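Local coordinates for protein bacteriocin (Streptococcus pyogenes, PDB 2FU2) that probably acts as a bacteriocin immunity protein, protecting Streptococcus pyogenes from a bacteriocin, at residues 23-28 against 51-56; 15-20 against 66-71; 5-10 against 74-79. One frame throughout, in Å; residues are numbered along the deposited sequence.

Interaction 1 of 3, residues 23-28 against 51-56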
loop_
_atom_site.group_PDB
_atom_site.type_symbol
_atom_site.label_atom_id
_atom_site.label_comp_id
_atom_site.label_asym_id
_atom_site.label_seq_id
_atom_site.Cartn_x
_atom_site.Cartn_y
_atom_site.Cartn_z
ATOM N N ASP A 23 -6.602 -8.489 -9.039
ATOM C CA ASP A 23 -6.761 -7.212 -9.726
ATOM C C ASP A 23 -5.427 -6.696 -10.229
ATOM O O ASP A 23 -4.588 -6.192 -9.430
ATOM C CB ASP A 23 -7.366 -6.162 -8.811
ATOM C CG ASP A 23 -7.669 -4.894 -9.549
ATOM O OD1 ASP A 23 -8.850 -4.504 -9.650
ATOM O OD2 ASP A 23 -6.738 -4.281 -10.064
ATOM N N ASP A 24 -5.245 -6.780 -11.552
ATOM C CA ASP A 24 -3.960 -6.535 -12.167
ATOM C C ASP A 24 -3.406 -5.124 -11.929
ATOM O O ASP A 24 -2.201 -4.965 -11.806
ATOM C CB ASP A 24 -4.061 -6.865 -13.636
ATOM C CG ASP A 24 -4.289 -8.351 -13.872
ATOM O OD1 ASP A 24 -4.005 -9.187 -12.959
ATOM O OD2 ASP A 24 -4.718 -8.712 -14.991
ATOM N N TYR A 25 -4.283 -4.104 -11.855
ATOM C CA TYR A 25 -3.826 -2.716 -11.604
ATOM C C TYR A 25 -3.328 -2.488 -10.159
ATOM O O TYR A 25 -2.213 -2.010 -9.933
ATOM C CB TYR A 25 -4.889 -1.697 -11.993
ATOM C CG TYR A 25 -4.579 -0.336 -11.452
ATOM C CD1 TYR A 25 -3.649 0.466 -12.076
ATOM C CD2 TYR A 25 -5.150 0.116 -10.267
ATOM C CE1 TYR A 25 -3.332 1.722 -11.571
ATOM C CE2 TYR A 25 -4.879 1.376 -9.764
ATOM C CZ TYR A 25 -3.958 2.170 -10.422
ATOM O OH TYR A 25 -3.622 3.414 -9.947
ATOM N N PHE A 26 -4.128 -2.859 -9.180
ATOM C CA PHE A 26 -3.665 -2.718 -7.807
ATOM C C PHE A 26 -2.478 -3.623 -7.485
ATOM O O PHE A 26 -1.547 -3.188 -6.819
ATOM C CB PHE A 26 -4.806 -2.872 -6.773
ATOM C CG PHE A 26 -5.803 -1.731 -6.812
ATOM C CD1 PHE A 26 -5.467 -0.485 -6.289
ATOM C CD2 PHE A 26 -7.080 -1.888 -7.418
ATOM C CE1 PHE A 26 -6.379 0.559 -6.315
ATOM C CE2 PHE A 26 -7.989 -0.820 -7.430
ATOM C CZ PHE A 26 -7.631 0.388 -6.891
ATOM N N ARG A 27 -2.496 -4.864 -7.966
ATOM C CA ARG A 27 -1.364 -5.783 -7.669
ATOM C C ARG A 27 -0.012 -5.214 -8.112
ATOM O O ARG A 27 0.979 -5.297 -7.348
ATOM C CB ARG A 27 -1.538 -7.144 -8.293
ATOM C CG ARG A 27 -0.617 -8.197 -7.699
ATOM C CD ARG A 27 -0.191 -9.272 -8.694
ATOM N NE ARG A 27 0.113 -8.670 -9.987
ATOM C CZ ARG A 27 0.613 -9.301 -11.041
ATOM N NH1 ARG A 27 0.950 -10.591 -10.994
ATOM N NH2 ARG A 27 0.805 -8.621 -12.158
ATOM N N GLN A 28 0.037 -4.704 -9.354
ATOM C CA GLN A 28 1.248 -4.156 -9.973
ATOM C C GLN A 28 1.683 -2.843 -9.300
ATOM O O GLN A 28 2.829 -2.633 -8.953
ATOM C CB GLN A 28 0.965 -3.892 -11.450
ATOM C CG GLN A 28 2.204 -3.429 -12.240
ATOM C CD GLN A 28 1.872 -3.172 -13.667
ATOM O OE1 GLN A 28 0.970 -3.821 -14.249
ATOM N NE2 GLN A 28 2.561 -2.214 -14.253
ATOM N N ASP A 51 -0.273 6.518 -0.280
ATOM C CA ASP A 51 -1.517 7.124 0.218
ATOM C C ASP A 51 -2.601 7.259 -0.879
ATOM O O ASP A 51 -3.742 6.772 -0.677
ATOM C CB ASP A 51 -1.242 8.460 0.898
ATOM C CG ASP A 51 -2.391 8.927 1.743
ATOM O OD1 ASP A 51 -2.984 8.122 2.461
ATOM O OD2 ASP A 51 -2.716 10.116 1.694
ATOM N N SER A 52 -2.226 7.863 -2.015
ATOM C CA SER A 52 -3.133 8.058 -3.118
ATOM C C SER A 52 -3.656 6.723 -3.616
ATOM O O SER A 52 -4.862 6.622 -3.889
ATOM C CB SER A 52 -2.461 8.773 -4.291
ATOM O OG SER A 52 -2.076 10.117 -3.952
ATOM N N LEU A 53 -2.762 5.725 -3.766
ATOM C CA LEU A 53 -3.185 4.412 -4.268
ATOM C C LEU A 53 -4.168 3.713 -3.278
ATOM O O LEU A 53 -5.223 3.217 -3.683
ATOM C CB LEU A 53 -1.961 3.533 -4.603
ATOM C CG LEU A 53 -2.229 2.122 -5.097
ATOM C CD1 LEU A 53 -2.827 2.176 -6.491
ATOM C CD2 LEU A 53 -0.995 1.238 -5.093
ATOM N N ILE A 54 -3.862 3.749 -1.981
ATOM C CA ILE A 54 -4.721 3.137 -0.973
ATOM C C ILE A 54 -6.026 3.901 -0.790
ATOM O O ILE A 54 -7.090 3.277 -0.714
ATOM C CB ILE A 54 -3.974 2.917 0.389
ATOM C CG1 ILE A 54 -2.718 2.060 0.192
ATOM C CG2 ILE A 54 -4.873 2.174 1.351
ATOM C CD1 ILE A 54 -3.045 0.585 -0.274
ATOM N N ASN A 55 -5.985 5.231 -0.774
ATOM C CA ASN A 55 -7.270 5.983 -0.825
ATOM C C ASN A 55 -8.151 5.524 -1.981
ATOM O O ASN A 55 -9.352 5.270 -1.776
ATOM C CB ASN A 55 -7.068 7.484 -0.905
ATOM C CG ASN A 55 -6.400 8.007 0.299
ATOM O OD1 ASN A 55 -6.317 7.316 1.322
ATOM N ND2 ASN A 55 -5.921 9.228 0.222
ATOM N N GLN A 56 -7.536 5.419 -3.177
ATOM C CA GLN A 56 -8.196 5.023 -4.391
ATOM C C GLN A 56 -8.783 3.630 -4.215
ATOM O O GLN A 56 -9.924 3.398 -4.572
ATOM C CB GLN A 56 -7.199 5.044 -5.534
ATOM C CG GLN A 56 -7.536 4.107 -6.708
ATOM C CD GLN A 56 -6.640 4.320 -7.942
ATOM O OE1 GLN A 56 -5.417 4.461 -7.836
ATOM N NE2 GLN A 56 -7.243 4.330 -9.102
#

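Interaction 2 of 3, residues 15-20 against 66-71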
loop_
_atom_site.group_PDB
_atom_site.type_symbol
_atom_site.label_atom_id
_atom_site.label_comp_id
_atom_site.label_asym_id
_atom_site.label_seq_id
_atom_site.Cartn_x
_atom_site.Cartn_y
_atom_site.Cartn_z
ATOM N N TYR A 15 -0.271 -6.703 -0.679
ATOM C CA TYR A 15 0.048 -7.449 -1.908
ATOM C C TYR A 15 -0.418 -8.919 -1.866
ATOM O O TYR A 15 -1.021 -9.373 -2.791
ATOM C CB TYR A 15 1.556 -7.339 -2.194
ATOM C CG TYR A 15 2.049 -8.142 -3.366
ATOM C CD1 TYR A 15 2.025 -7.614 -4.645
ATOM C CD2 TYR A 15 2.621 -9.401 -3.167
ATOM C CE1 TYR A 15 2.432 -8.343 -5.707
ATOM C CE2 TYR A 15 3.091 -10.151 -4.232
ATOM C CZ TYR A 15 2.991 -9.617 -5.512
ATOM O OH TYR A 15 3.439 -10.354 -6.584
ATOM N N SER A 16 -0.128 -9.646 -0.778
ATOM C CA SER A 16 -0.511 -11.046 -0.680
ATOM C C SER A 16 -2.034 -11.285 -0.654
ATOM O O SER A 16 -2.424 -12.442 -0.692
ATOM C CB SER A 16 0.128 -11.721 0.566
ATOM O OG SER A 16 -0.440 -11.163 1.778
ATOM N N GLU A 17 -2.873 -10.225 -0.573
ATOM C CA GLU A 17 -4.309 -10.386 -0.397
ATOM C C GLU A 17 -4.928 -10.904 -1.688
ATOM O O GLU A 17 -4.709 -10.308 -2.754
ATOM C CB GLU A 17 -4.976 -9.043 -0.046
ATOM C CG GLU A 17 -4.751 -8.575 1.379
ATOM C CD GLU A 17 -5.542 -9.389 2.411
ATOM O OE1 GLU A 17 -6.544 -10.079 2.089
ATOM O OE2 GLU A 17 -5.173 -9.317 3.581
ATOM N N GLN A 18 -5.746 -11.958 -1.588
ATOM C CA GLN A 18 -6.437 -12.555 -2.767
ATOM C C GLN A 18 -7.166 -11.507 -3.607
ATOM O O GLN A 18 -7.053 -11.536 -4.830
ATOM C CB GLN A 18 -7.353 -13.753 -2.402
ATOM C CG GLN A 18 -6.621 -15.159 -2.375
ATOM C CD GLN A 18 -7.392 -16.287 -1.607
ATOM O OE1 GLN A 18 -8.304 -16.965 -2.157
ATOM N NE2 GLN A 18 -7.012 -16.503 -0.338
ATOM N N VAL A 19 -7.857 -10.554 -2.961
ATOM C CA VAL A 19 -8.555 -9.480 -3.696
ATOM C C VAL A 19 -7.601 -8.507 -4.410
ATOM O O VAL A 19 -7.956 -7.957 -5.463
ATOM C CB VAL A 19 -9.635 -8.710 -2.843
ATOM C CG1 VAL A 19 -10.701 -9.659 -2.274
ATOM C CG2 VAL A 19 -9.013 -7.904 -1.722
ATOM N N ILE A 20 -6.402 -8.299 -3.885
ATOM C CA ILE A 20 -5.391 -7.521 -4.604
ATOM C C ILE A 20 -4.758 -8.367 -5.692
ATOM O O ILE A 20 -4.541 -7.858 -6.807
ATOM C CB ILE A 20 -4.283 -7.016 -3.690
ATOM C CG1 ILE A 20 -4.867 -6.054 -2.661
ATOM C CG2 ILE A 20 -3.119 -6.393 -4.491
ATOM C CD1 ILE A 20 -5.107 -4.671 -3.223
ATOM N N PRO A 66 -9.934 -5.407 3.079
ATOM C CA PRO A 66 -9.372 -6.219 4.164
ATOM C C PRO A 66 -8.629 -5.336 5.194
ATOM O O PRO A 66 -8.191 -4.212 4.841
ATOM C CB PRO A 66 -8.402 -7.125 3.424
ATOM C CG PRO A 66 -8.881 -7.128 2.006
ATOM C CD PRO A 66 -9.408 -5.789 1.755
ATOM N N LYS A 67 -8.475 -5.829 6.429
ATOM C CA LYS A 67 -7.825 -5.081 7.494
ATOM C C LYS A 67 -6.472 -4.528 7.047
ATOM O O LYS A 67 -6.131 -3.380 7.363
ATOM C CB LYS A 67 -7.668 -5.934 8.781
ATOM C CG LYS A 67 -6.967 -5.227 10.020
ATOM C CD LYS A 67 -7.314 -5.762 11.464
ATOM C CE LYS A 67 -7.132 -7.331 11.671
ATOM N NZ LYS A 67 -7.268 -8.016 13.092
ATOM N N SER A 68 -5.711 -5.346 6.302
ATOM C CA SER A 68 -4.345 -4.966 5.927
ATOM C C SER A 68 -4.295 -3.658 5.146
ATOM O O SER A 68 -3.353 -2.888 5.245
ATOM C CB SER A 68 -3.672 -6.087 5.132
ATOM O OG SER A 68 -4.374 -6.375 3.940
ATOM N N ILE A 69 -5.336 -3.396 4.394
ATOM C CA ILE A 69 -5.444 -2.178 3.569
ATOM C C ILE A 69 -5.601 -0.989 4.486
ATOM O O ILE A 69 -4.904 0.023 4.362
ATOM C CB ILE A 69 -6.595 -2.330 2.584
ATOM C CG1 ILE A 69 -6.264 -3.500 1.628
ATOM C CG2 ILE A 69 -6.913 -0.992 1.847
ATOM C CD1 ILE A 69 -6.251 -3.176 0.141
ATOM N N PHE A 70 -6.467 -1.142 5.461
ATOM C CA PHE A 70 -6.616 -0.102 6.463
ATOM C C PHE A 70 -5.391 0.071 7.335
ATOM O O PHE A 70 -5.066 1.211 7.721
ATOM C CB PHE A 70 -7.845 -0.354 7.309
ATOM C CG PHE A 70 -9.155 -0.067 6.582
ATOM C CD1 PHE A 70 -9.512 1.249 6.230
ATOM C CD2 PHE A 70 -10.030 -1.118 6.243
ATOM C CE1 PHE A 70 -10.759 1.509 5.549
ATOM C CE2 PHE A 70 -11.257 -0.878 5.603
ATOM C CZ PHE A 70 -11.627 0.422 5.246
ATOM N N ASP A 71 -4.736 -1.048 7.680
ATOM C CA ASP A 71 -3.493 -1.008 8.394
ATOM C C ASP A 71 -2.382 -0.198 7.675
ATOM O O ASP A 71 -1.860 0.775 8.222
ATOM C CB ASP A 71 -2.996 -2.432 8.639
ATOM C CG ASP A 71 -3.763 -3.156 9.733
ATOM O OD1 ASP A 71 -4.633 -2.573 10.429
ATOM O OD2 ASP A 71 -3.484 -4.362 9.872
HETATM O O HOH W 1 -6.351 -8.204 5.870
#

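Interaction 3 of 3, residues 5-10 against 74-79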
loop_
_atom_site.group_PDB
_atom_site.type_symbol
_atom_site.label_atom_id
_atom_site.label_comp_id
_atom_site.label_asym_id
_atom_site.label_seq_id
_atom_site.Cartn_x
_atom_site.Cartn_y
_atom_site.Cartn_z
ATOM N N LYS A 5 10.882 -0.416 7.136
ATOM C CA LYS A 5 10.518 -1.840 7.133
ATOM C C LYS A 5 9.042 -2.194 7.473
ATOM O O LYS A 5 8.480 -3.104 6.886
ATOM C CB LYS A 5 11.485 -2.590 8.033
ATOM C CG LYS A 5 12.896 -2.599 7.480
ATOM C CD LYS A 5 13.883 -2.435 8.626
ATOM C CE LYS A 5 15.319 -2.800 8.230
ATOM N NZ LYS A 5 16.267 -2.558 9.414
ATOM N N GLU A 6 8.436 -1.463 8.407
ATOM C CA GLU A 6 7.067 -1.723 8.821
ATOM C C GLU A 6 6.168 -1.390 7.635
ATOM O O GLU A 6 5.207 -2.115 7.358
ATOM C CB GLU A 6 6.671 -0.895 10.064
ATOM C CG GLU A 6 7.452 -1.272 11.275
ATOM C CD GLU A 6 7.307 -0.325 12.502
ATOM O OE1 GLU A 6 7.464 0.916 12.364
ATOM O OE2 GLU A 6 7.086 -0.852 13.624
ATOM N N ILE A 7 6.478 -0.300 6.932
ATOM C CA ILE A 7 5.678 0.072 5.756
ATOM C C ILE A 7 5.873 -0.959 4.611
ATOM O O ILE A 7 4.889 -1.372 3.945
ATOM C CB ILE A 7 5.973 1.523 5.317
ATOM C CG1 ILE A 7 5.728 2.473 6.520
ATOM C CG2 ILE A 7 5.193 1.914 3.955
ATOM C CD1 ILE A 7 5.876 3.889 6.210
ATOM N N LEU A 8 7.112 -1.400 4.425
ATOM C CA LEU A 8 7.410 -2.389 3.399
ATOM C C LEU A 8 6.664 -3.684 3.712
ATOM O O LEU A 8 5.988 -4.245 2.822
ATOM C CB LEU A 8 8.902 -2.629 3.282
ATOM C CG LEU A 8 9.393 -3.613 2.191
ATOM C CD1 LEU A 8 8.974 -3.300 0.730
ATOM C CD2 LEU A 8 10.949 -3.704 2.240
ATOM N N ASP A 9 6.713 -4.124 4.982
ATOM C CA ASP A 9 5.962 -5.299 5.354
ATOM C C ASP A 9 4.424 -5.168 5.172
ATOM O O ASP A 9 3.776 -6.086 4.581
ATOM C CB ASP A 9 6.302 -5.734 6.777
ATOM C CG ASP A 9 7.706 -6.322 6.892
ATOM O OD1 ASP A 9 8.332 -6.579 5.846
ATOM O OD2 ASP A 9 8.176 -6.503 8.038
ATOM N N ALA A 10 3.856 -4.037 5.660
ATOM C CA ALA A 10 2.479 -3.672 5.388
ATOM C C ALA A 10 2.097 -3.693 3.907
ATOM O O ALA A 10 1.030 -4.231 3.565
ATOM C CB ALA A 10 2.117 -2.309 6.029
ATOM N N ARG A 74 -3.198 3.471 7.448
ATOM C CA ARG A 74 -2.932 4.114 8.681
ATOM C C ARG A 74 -1.454 4.521 8.811
ATOM O O ARG A 74 -1.114 5.656 9.197
ATOM C CB ARG A 74 -3.335 3.170 9.815
ATOM C CG ARG A 74 -2.961 3.718 11.143
ATOM C CD ARG A 74 -2.602 2.685 12.136
ATOM N NE ARG A 74 -2.315 3.378 13.380
ATOM C CZ ARG A 74 -2.324 2.787 14.564
ATOM N NH1 ARG A 74 -2.609 1.490 14.639
ATOM N NH2 ARG A 74 -2.066 3.486 15.657
ATOM N N LEU A 75 -0.586 3.569 8.498
ATOM C CA LEU A 75 0.822 3.777 8.559
ATOM C C LEU A 75 1.343 4.905 7.661
ATOM O O LEU A 75 2.192 5.681 8.106
ATOM C CB LEU A 75 1.575 2.461 8.252
ATOM C CG LEU A 75 1.398 1.318 9.257
ATOM C CD1 LEU A 75 2.363 0.179 8.956
ATOM C CD2 LEU A 75 1.650 1.804 10.676
ATOM N N VAL A 76 0.926 4.952 6.395
ATOM C CA VAL A 76 1.425 5.988 5.496
ATOM C C VAL A 76 0.734 7.298 5.787
ATOM O O VAL A 76 1.338 8.362 5.538
ATOM C CB VAL A 76 1.321 5.662 3.945
ATOM C CG1 VAL A 76 2.132 4.488 3.634
ATOM C CG2 VAL A 76 -0.069 5.369 3.579
ATOM N N LYS A 77 -0.494 7.267 6.318
ATOM C CA LYS A 77 -1.076 8.554 6.824
ATOM C C LYS A 77 -0.268 9.201 7.966
ATOM O O LYS A 77 -0.112 10.407 8.004
ATOM C CB LYS A 77 -2.582 8.475 7.129
ATOM C CG LYS A 77 -3.480 8.609 5.835
ATOM C CD LYS A 77 -4.999 8.288 6.041
ATOM C CE LYS A 77 -5.673 7.890 4.717
ATOM N NZ LYS A 77 -5.380 8.909 3.652
ATOM N N THR A 78 0.258 8.392 8.880
ATOM C CA THR A 78 1.119 8.892 9.962
ATOM C C THR A 78 2.366 9.647 9.423
ATOM O O THR A 78 2.559 10.807 9.777
ATOM C CB THR A 78 1.481 7.726 10.902
ATOM O OG1 THR A 78 0.268 7.079 11.292
ATOM C CG2 THR A 78 2.191 8.205 12.152
ATOM N N LYS A 79 3.208 8.997 8.606
ATOM C CA LYS A 79 4.088 9.670 7.572
ATOM C C LYS A 79 4.741 8.504 6.909
ATOM O O LYS A 79 4.741 7.411 7.483
ATOM C CB LYS A 79 5.230 10.598 8.083
ATOM C CG LYS A 79 5.028 11.474 9.411
ATOM C CD LYS A 79 6.364 11.907 10.116
ATOM C CE LYS A 79 6.246 11.691 11.645
ATOM N NZ LYS A 79 5.788 10.298 12.079
#

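Interaction 1 of 3, residues 23-28 against 51-56
One face of the Phe26 ring is covered by CD2 of Tyr25, which sits over its centre, 3.8 Å above the plane, and OD1 of Asp23 lies in plane at its edge. Gln56 also comes to the Phe26 edge, its CG 3.7 Å from Phe26 CZ, while the amide plane of Gln56 stands at 80° to the ring. The Tyr25 ring has Gln56 OE1 in plane at its own edge. Leu53 CD1 reaches both rings obliquely, 3.8 Å from Phe26 CD1 and 3.9 Å from Tyr25 CE2.

The single hydrogen bond between the segments runs from Tyr25 OH to Gln56 OE1 over 3.0 Å. The two side chains meet tip to tip, each with CG anti to its backbone N and Gln56 extended beyond CG. The hydroxyl stands above the carbonyl plane of the amide, off the lone-pair positions. Phe26 differs, with CG anti to its carbonyl carbon and beside the backbone N; it lies alongside Leu53, the two side chains running opposite ways.

Asp23 fixes the start of the helix that carries both rings. Its OD2 accepts a nearly straight bond from Phe26 N at 3.1 Å and a weak one from Tyr25 N, so the carboxylate is an N-cap. Elsewhere Phe26 packs edge-to-face with Tyr57 and touches Ile20, and Leu53 also rests on Ala29, Ile30 and Leu33.

The short helical segments run at 150° to each other with axes 11.5 Å apart. Capped helix start, buried Phe-Leu packing and a Tyr25-Gln56 hydrogen bond on the more exposed side join helices 24-40 and 44-60 as an antiparallel pair, consistent with the helical bundle of enterocin A-type immunity proteins.

Interaction 2 of 3, residues 15-20 against 66-71
Glu17 points toward helix 67-78 with CG anti to the carbonyl carbon, and its chain then bends once, at chi2 (-73°), bringing the carboxylate alongside Pro66 and Ser68. Glu17 OE1 packs against Pro66 CB at 3.7 Å, the two side chains lying side by side and running opposite ways. The other oxygen, OE2, accepts a hydrogen bond from Ser68 OG at 3.1 Å, with the hydroxyl above the carboxylate plane. Ser68 holds OG in the crowded position between its backbone N and carbonyl carbon. One water donates to Glu17 OE2 and accepts from Ser68 N, so OE2 is gripped twice and, through the water, tied to the first turn of the helix; that setting would probably favour the charged carboxylate.

Beside this polar patch Val19 CG2, also in the crowded position, meets Pro66 CG tip to tip at 3.8 Å. Deeper in, Ile20 and Ile69, both with CG1 anti to the carbonyl carbon, touch through their CD1 atoms at 3.9 Å; chi2 is -79° in Ile20 but -123° in Ile69, off a staggered position.

Val14 of helix 4-15 touches Ser68 and both isoleucines, Tyr57 of helix 44-60 packs on Val19, Ile20 and Ile69, and Phe26 of helix 24-40 reaches Ile20.

Interaction 3 of 3, residues 5-10 against 74-79
Arg74 enters the second segment as a backbone acceptor: its carbonyl O receives both the helical bond from Thr78 N and a hydrogen bond from Thr78 OG1, the latter 2.9 Å long with the hydroxyl above the carbonyl plane. Two donors from one residue thus grip this oxygen near the end of helix 67-78.

Leu75 follows, pointing at helix 4-15 from the place where the backbones come closest, its CA 6.7 Å from that of Ile7. CG is anti to the carbonyl carbon, and the extended second torsion (-171°) carries CD1 across the interface. There Leu75 CD1 lies 3.8 Å from Ala10 CB and 4.0 Å from Glu6 O, fitting against the turn between those two residues.

Val76 meets Ile7 through one branch, the two side chains crossing obliquely, with Val76 CG1 4.0 Å from Ile7 CG2. In both residues the bond from CA runs across the direction of the partner helix, and they touch each other through these branch methyls.

Lys79, the last modelled residue, contributes its backbone. Its O lies 3.9 Å from Ile7 CD1, the tip of a side chain stretched out by an extended chi2 (-176°).

Ile7 is buried further by Leu37 of helix 24-40 and by Met42. The axes of the short helical segments are 10.3 Å apart at an angle of 146°. Side chain meets side chain only through aliphatic groups, and two backbone oxygens, Glu6 O and Lys79 O, also touch methyls. Such antiparallel packing of aliphatic side chains, here joining the first and last helices of the modelled chain, is characteristic of a helical bundle.

The three contacts are nested along the chain: interaction 3 joins the first and last helices, 4-15 and 67-78, and encloses interaction 2, which in turn encloses interaction 1. Interactions 2 and 3 share helix 67-78, near its start and its end, with centres about 13 Å apart. Interactions 1 and 2 are about 11 Å apart between centres and touch directly, as where Phe26 CB meets Ile20 CD1 at 4.0 Å. Interactions 1 and 3, about 15 Å apart, lie on opposite sides of the chain's centre, yet a salt bridge from Lys77 to Asp51 links them. Together the contacts tie all five helices into one compact all-helical domain.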